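Local coordinates for hypothetical protein (Deinococcus radiodurans, PDB 1U5K) that probably takes part in DNA repair and in recombination by the RecF pathway, and carries a bound zinc ion, at residues R16-P19 against A20-I24; V186-F189 against L190-V194. All coordinates share one frame; numbering follows the deposited sequence.

The two interactions illustrate local contacts made by neighbouring segments of one chain, the first in a beta hairpin and the second along a helix. Interaction 1 lies in the N-terminal family region, at the surface, where strands 5-17 and 23-29 turn into each other; interaction 2 lies in the C-terminal region, on helix 184-192. Their centres are about 42 Å apart, on opposite sides of the chain's centre, and their nearest atoms are about 31 Å apart. Only interaction 2 comes near the zinc: the side chain of Arg191 is about 12 Å from the ion and about 9 Å from the side chain of its ligand Cys173. Interaction 1 instead borders the second subunit.

Interaction 1 of 2, residues R16-P19 against A20-I24; sequences RVTP and AGDII
Arg16 and Ile24 form an antiparallel hydrogen-bonded pair in which each backbone N-H meets the other's carbonyl. Arg16 N donates to Ile24 O at 2.8 Å and Ile24 N to Arg16 O at 2.9 Å. Val17 and Ile23 follow as a non-hydrogen-bonded pair, where Ile23 CA offers a C-H to Arg16 O at 3.3 Å. Beyond them Thr18 N reaches Asp22 O at 2.9 Å in a nearly straight bond. At the tip, Gly21 N donates to Thr18 O, also at 2.9 Å, but from above the carbonyl plane, 56° out of it, as the chain bends round.

The threonine methyl lies over one face of the turn: Thr18 CG2 packs on Asp22 CB at 3.7 Å and also touches Ala20 CB. Its hydroxyl branch turns the other way, and OG1 meets the end of Ile24 at CD1, 3.8 Å away. Asp22 sends OD1 to the backbone N of Gly40. The guanidinium of Arg16 also finds its partner elsewhere: with CG anti to the backbone N (chi1 174°) and bends at chi2 and chi3, the chain leads away from Ile24, and NH2 forms a salt bridge with Glu87 of the second subunit. The type I turn from Thr18 to Gly21, with Gly21 at a positive phi of 86°, and the bond from Thr18 N to Asp22 O define a 3:5 beta hairpin with a G1 bulge at Gly21, here joining the first two strands of the N-terminal domain, whose family belongs to the OB-fold clan.

Interaction 2 of 2, residues V186-F189 against L190-V194; sequences VLDF and LRHAV
Ala193 sets its methyl squarely over one face of the Phe189 ring: CB stands 3.6 Å from the ring centroid, only 12° off the normal, in a CH-pi contact. The phenyl is swung under the alanine because CG lies anti to the backbone N (chi1 -178°), beside its own carbonyl carbon. Tyr138 of helix 129-141 adds an edge-to-face contact to the same ring, and Leu214 of helix 211-225 also packs on it. Val186 and Leu190 run flank to flank in one direction, and touch through Val186 CG1 and Leu190 CD1 at 4.0 Å.

On another side of the helix, the guanidinium of Arg191 spreads its face over a leucine. Leu187 CD1 stands 3.6 Å above that plane, nearer its margin than its centre, and the two side chains slant across each other. The arginine chain is straight through its CG-CD-NE portion, which brings the guanidinium alongside the two methyls of Leu187; NH2 then makes a weak hydrogen bond with Pro161 O. This i to i+4 spacing is that of an alpha helix, here helix 184-192, which holds Val186 to His192. Its backbone holds Leu190 N to Val186 O at 2.9 Å, while Phe189 O takes two donors, Ala193 N at 2.8 Å and His192 N at 3.2 Å, the latter from well above the carbonyl plane.

His192 turns an edge toward Asp188, with CD2 3.2 Å from Asp188 O, near the ring plane. The side chains of Asp188 and His192 run nearly perpendicular to each other, while the planes of carboxylate and imidazole differ by 50°, and CD2 also comes close to OD2. The carboxylate's stronger partner is Arg196, to which OD2 makes a salt bridge.

Interaction 1 of 2, residues R16-P19 against A20-I24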
loop_
_atom_site.group_PDB
_atom_site.type_symbol
_atom_site.label_atom_id
_atom_site.label_comp_id
_atom_site.label_asym_id
_atom_site.label_seq_id
_atom_site.Cartn_x
_atom_site.Cartn_y
_atom_site.Cartn_z
ATOM N N ARG A 16 -10.575 10.891 1.586
ATOM C CA ARG A 16 -11.322 10.006 0.703
ATOM C C ARG A 16 -12.582 10.714 0.212
ATOM O O ARG A 16 -13.383 11.202 1.007
ATOM C CB ARG A 16 -11.681 8.708 1.434
ATOM C CG ARG A 16 -12.581 7.754 0.651
ATOM C CD ARG A 16 -11.902 7.143 -0.576
ATOM N NE ARG A 16 -10.915 6.163 -0.137
ATOM C CZ ARG A 16 -11.198 4.914 0.199
ATOM N NH1 ARG A 16 -12.433 4.444 0.097
ATOM N NH2 ARG A 16 -10.228 4.109 0.614
ATOM N N VAL A 17 -12.728 10.799 -1.104
ATOM C CA VAL A 17 -13.951 11.230 -1.756
ATOM C C VAL A 17 -14.733 9.954 -2.025
ATOM O O VAL A 17 -14.328 9.057 -2.759
ATOM C CB VAL A 17 -13.701 11.919 -3.097
ATOM C CG1 VAL A 17 -15.012 12.065 -3.848
ATOM C CG2 VAL A 17 -13.032 13.279 -2.909
ATOM N N THR A 18 -15.907 9.905 -1.420
ATOM C CA THR A 18 -16.772 8.737 -1.425
ATOM C C THR A 18 -17.671 8.746 -2.675
ATOM O O THR A 18 -17.885 9.815 -3.254
ATOM C CB THR A 18 -17.522 8.949 -0.095
ATOM O OG1 THR A 18 -17.023 8.062 0.918
ATOM C CG2 THR A 18 -19.003 8.832 -0.216
ATOM N N PRO A 19 -18.206 7.611 -3.123
ATOM C CA PRO A 19 -19.088 7.631 -4.300
ATOM C C PRO A 19 -20.280 8.589 -4.180
ATOM O O PRO A 19 -20.640 9.234 -5.171
ATOM C CB PRO A 19 -19.503 6.169 -4.491
ATOM C CG PRO A 19 -18.555 5.368 -3.669
ATOM C CD PRO A 19 -18.007 6.253 -2.580
ATOM N N ALA A 20 -20.823 8.748 -2.974
ATOM C CA ALA A 20 -21.864 9.731 -2.682
ATOM C C ALA A 20 -21.446 11.199 -2.614
ATOM O O ALA A 20 -22.300 12.065 -2.418
ATOM C CB ALA A 20 -22.569 9.372 -1.383
ATOM N N GLY A 21 -20.159 11.507 -2.742
ATOM C CA GLY A 21 -19.719 12.890 -2.666
ATOM C C GLY A 21 -19.447 13.373 -1.251
ATOM O O GLY A 21 -19.313 14.572 -1.003
ATOM N N ASP A 22 -19.397 12.448 -0.300
ATOM C CA ASP A 22 -18.911 12.762 1.037
ATOM C C ASP A 22 -17.379 12.815 1.037
ATOM O O ASP A 22 -16.716 12.235 0.173
ATOM C CB ASP A 22 -19.389 11.716 2.046
ATOM C CG ASP A 22 -20.899 11.507 2.030
ATOM O OD1 ASP A 22 -21.656 12.488 1.852
ATOM O OD2 ASP A 22 -21.424 10.380 2.182
ATOM N N ILE A 23 -16.817 13.511 2.018
ATOM C CA ILE A 23 -15.370 13.567 2.203
ATOM C C ILE A 23 -15.045 13.000 3.573
ATOM O O ILE A 23 -15.546 13.504 4.568
ATOM C CB ILE A 23 -14.816 14.992 2.087
ATOM C CG1 ILE A 23 -15.199 15.651 0.767
ATOM C CG2 ILE A 23 -13.303 14.978 2.240
ATOM C CD1 ILE A 23 -15.126 17.164 0.833
ATOM N N ILE A 24 -14.298 11.905 3.613
ATOM C CA ILE A 24 -13.879 11.259 4.843
ATOM C C ILE A 24 -12.410 11.624 5.062
ATOM O O ILE A 24 -11.551 11.392 4.211
ATOM C CB ILE A 24 -14.035 9.738 4.743
ATOM C CG1 ILE A 24 -15.502 9.318 4.612
ATOM C CG2 ILE A 24 -13.382 9.074 5.937
ATOM C CD1 ILE A 24 -15.684 7.815 4.501
#

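Interaction 2 of 2, residues V186-F189 against L190-V194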
loop_
_atom_site.group_PDB
_atom_site.type_symbol
_atom_site.label_atom_id
_atom_site.label_comp_id
_atom_site.label_asym_id
_atom_site.label_seq_id
_atom_site.Cartn_x
_atom_site.Cartn_y
_atom_site.Cartn_z
ATOM N N VAL A 186 26.507 6.677 9.949
ATOM C CA VAL A 186 25.275 5.904 10.090
ATOM C C VAL A 186 25.077 5.424 11.519
ATOM O O VAL A 186 24.026 5.624 12.126
ATOM C CB VAL A 186 25.257 4.769 9.069
ATOM C CG1 VAL A 186 24.159 3.765 9.358
ATOM C CG2 VAL A 186 25.166 5.345 7.666
ATOM N N LEU A 187 26.136 4.885 12.111
ATOM C CA LEU A 187 26.096 4.397 13.477
ATOM C C LEU A 187 25.766 5.512 14.445
ATOM O O LEU A 187 24.996 5.346 15.390
ATOM C CB LEU A 187 27.435 3.798 13.920
ATOM C CG LEU A 187 27.568 2.283 13.916
ATOM C CD1 LEU A 187 28.962 1.932 14.465
ATOM C CD2 LEU A 187 26.425 1.637 14.684
ATOM N N ASP A 188 26.374 6.664 14.196
ATOM C CA ASP A 188 26.162 7.777 15.096
ATOM C C ASP A 188 24.708 8.241 15.060
ATOM O O ASP A 188 24.095 8.556 16.084
ATOM C CB ASP A 188 27.148 8.890 14.747
ATOM C CG ASP A 188 26.758 10.197 15.348
ATOM O OD1 ASP A 188 26.216 10.997 14.560
ATOM O OD2 ASP A 188 26.875 10.477 16.554
ATOM N N PHE A 189 24.155 8.302 13.858
ATOM C CA PHE A 189 22.741 8.614 13.706
ATOM C C PHE A 189 21.853 7.612 14.430
ATOM O O PHE A 189 21.019 7.981 15.248
ATOM C CB PHE A 189 22.341 8.693 12.238
ATOM C CG PHE A 189 20.897 9.049 12.049
ATOM C CD1 PHE A 189 20.497 10.369 12.081
ATOM C CD2 PHE A 189 19.946 8.050 11.899
ATOM C CE1 PHE A 189 19.160 10.679 11.900
ATOM C CE2 PHE A 189 18.606 8.363 11.747
ATOM C CZ PHE A 189 18.229 9.674 11.711
ATOM N N LEU A 190 22.062 6.338 14.134
ATOM C CA LEU A 190 21.249 5.286 14.725
ATOM C C LEU A 190 21.279 5.307 16.248
ATOM O O LEU A 190 20.237 5.132 16.871
ATOM C CB LEU A 190 21.680 3.929 14.172
ATOM C CG LEU A 190 21.372 3.661 12.709
ATOM C CD1 LEU A 190 21.899 2.311 12.326
ATOM C CD2 LEU A 190 19.930 3.799 12.310
ATOM N N ARG A 191 22.436 5.591 16.847
ATOM C CA ARG A 191 22.605 5.564 18.289
ATOM C C ARG A 191 22.008 6.751 19.024
ATOM O O ARG A 191 21.651 6.660 20.198
ATOM C CB ARG A 191 24.087 5.429 18.651
ATOM C CG ARG A 191 24.692 4.077 18.327
ATOM C CD ARG A 191 26.194 4.060 18.564
ATOM N NE ARG A 191 26.786 2.739 18.477
ATOM C CZ ARG A 191 28.066 2.493 18.238
ATOM N NH1 ARG A 191 28.934 3.470 18.038
ATOM N NH2 ARG A 191 28.493 1.243 18.220
ATOM N N HIS A 192 21.836 7.856 18.316
ATOM C CA HIS A 192 21.488 9.107 18.963
ATOM C C HIS A 192 20.263 9.811 18.395
ATOM O O HIS A 192 19.778 10.743 19.014
ATOM C CB HIS A 192 22.716 10.011 18.876
ATOM C CG HIS A 192 23.911 9.420 19.561
ATOM N ND1 HIS A 192 23.909 9.135 20.907
ATOM C CD2 HIS A 192 25.117 9.024 19.091
ATOM C CE1 HIS A 192 25.070 8.602 21.243
ATOM N NE2 HIS A 192 25.824 8.531 20.160
ATOM N N ALA A 193 19.720 9.334 17.281
ATOM C CA ALA A 193 18.670 10.057 16.571
ATOM C C ALA A 193 17.417 10.221 17.420
ATOM O O ALA A 193 16.772 11.266 17.381
ATOM C CB ALA A 193 18.354 9.361 15.262
ATOM N N VAL A 194 17.092 9.225 18.238
ATOM C CA VAL A 194 15.933 9.333 19.107
ATOM C C VAL A 194 16.040 10.404 20.204
ATOM O O VAL A 194 15.057 11.093 20.479
ATOM C CB VAL A 194 15.572 7.950 19.665
ATOM C CG1 VAL A 194 14.504 8.033 20.747
ATOM C CG2 VAL A 194 15.154 7.046 18.529
#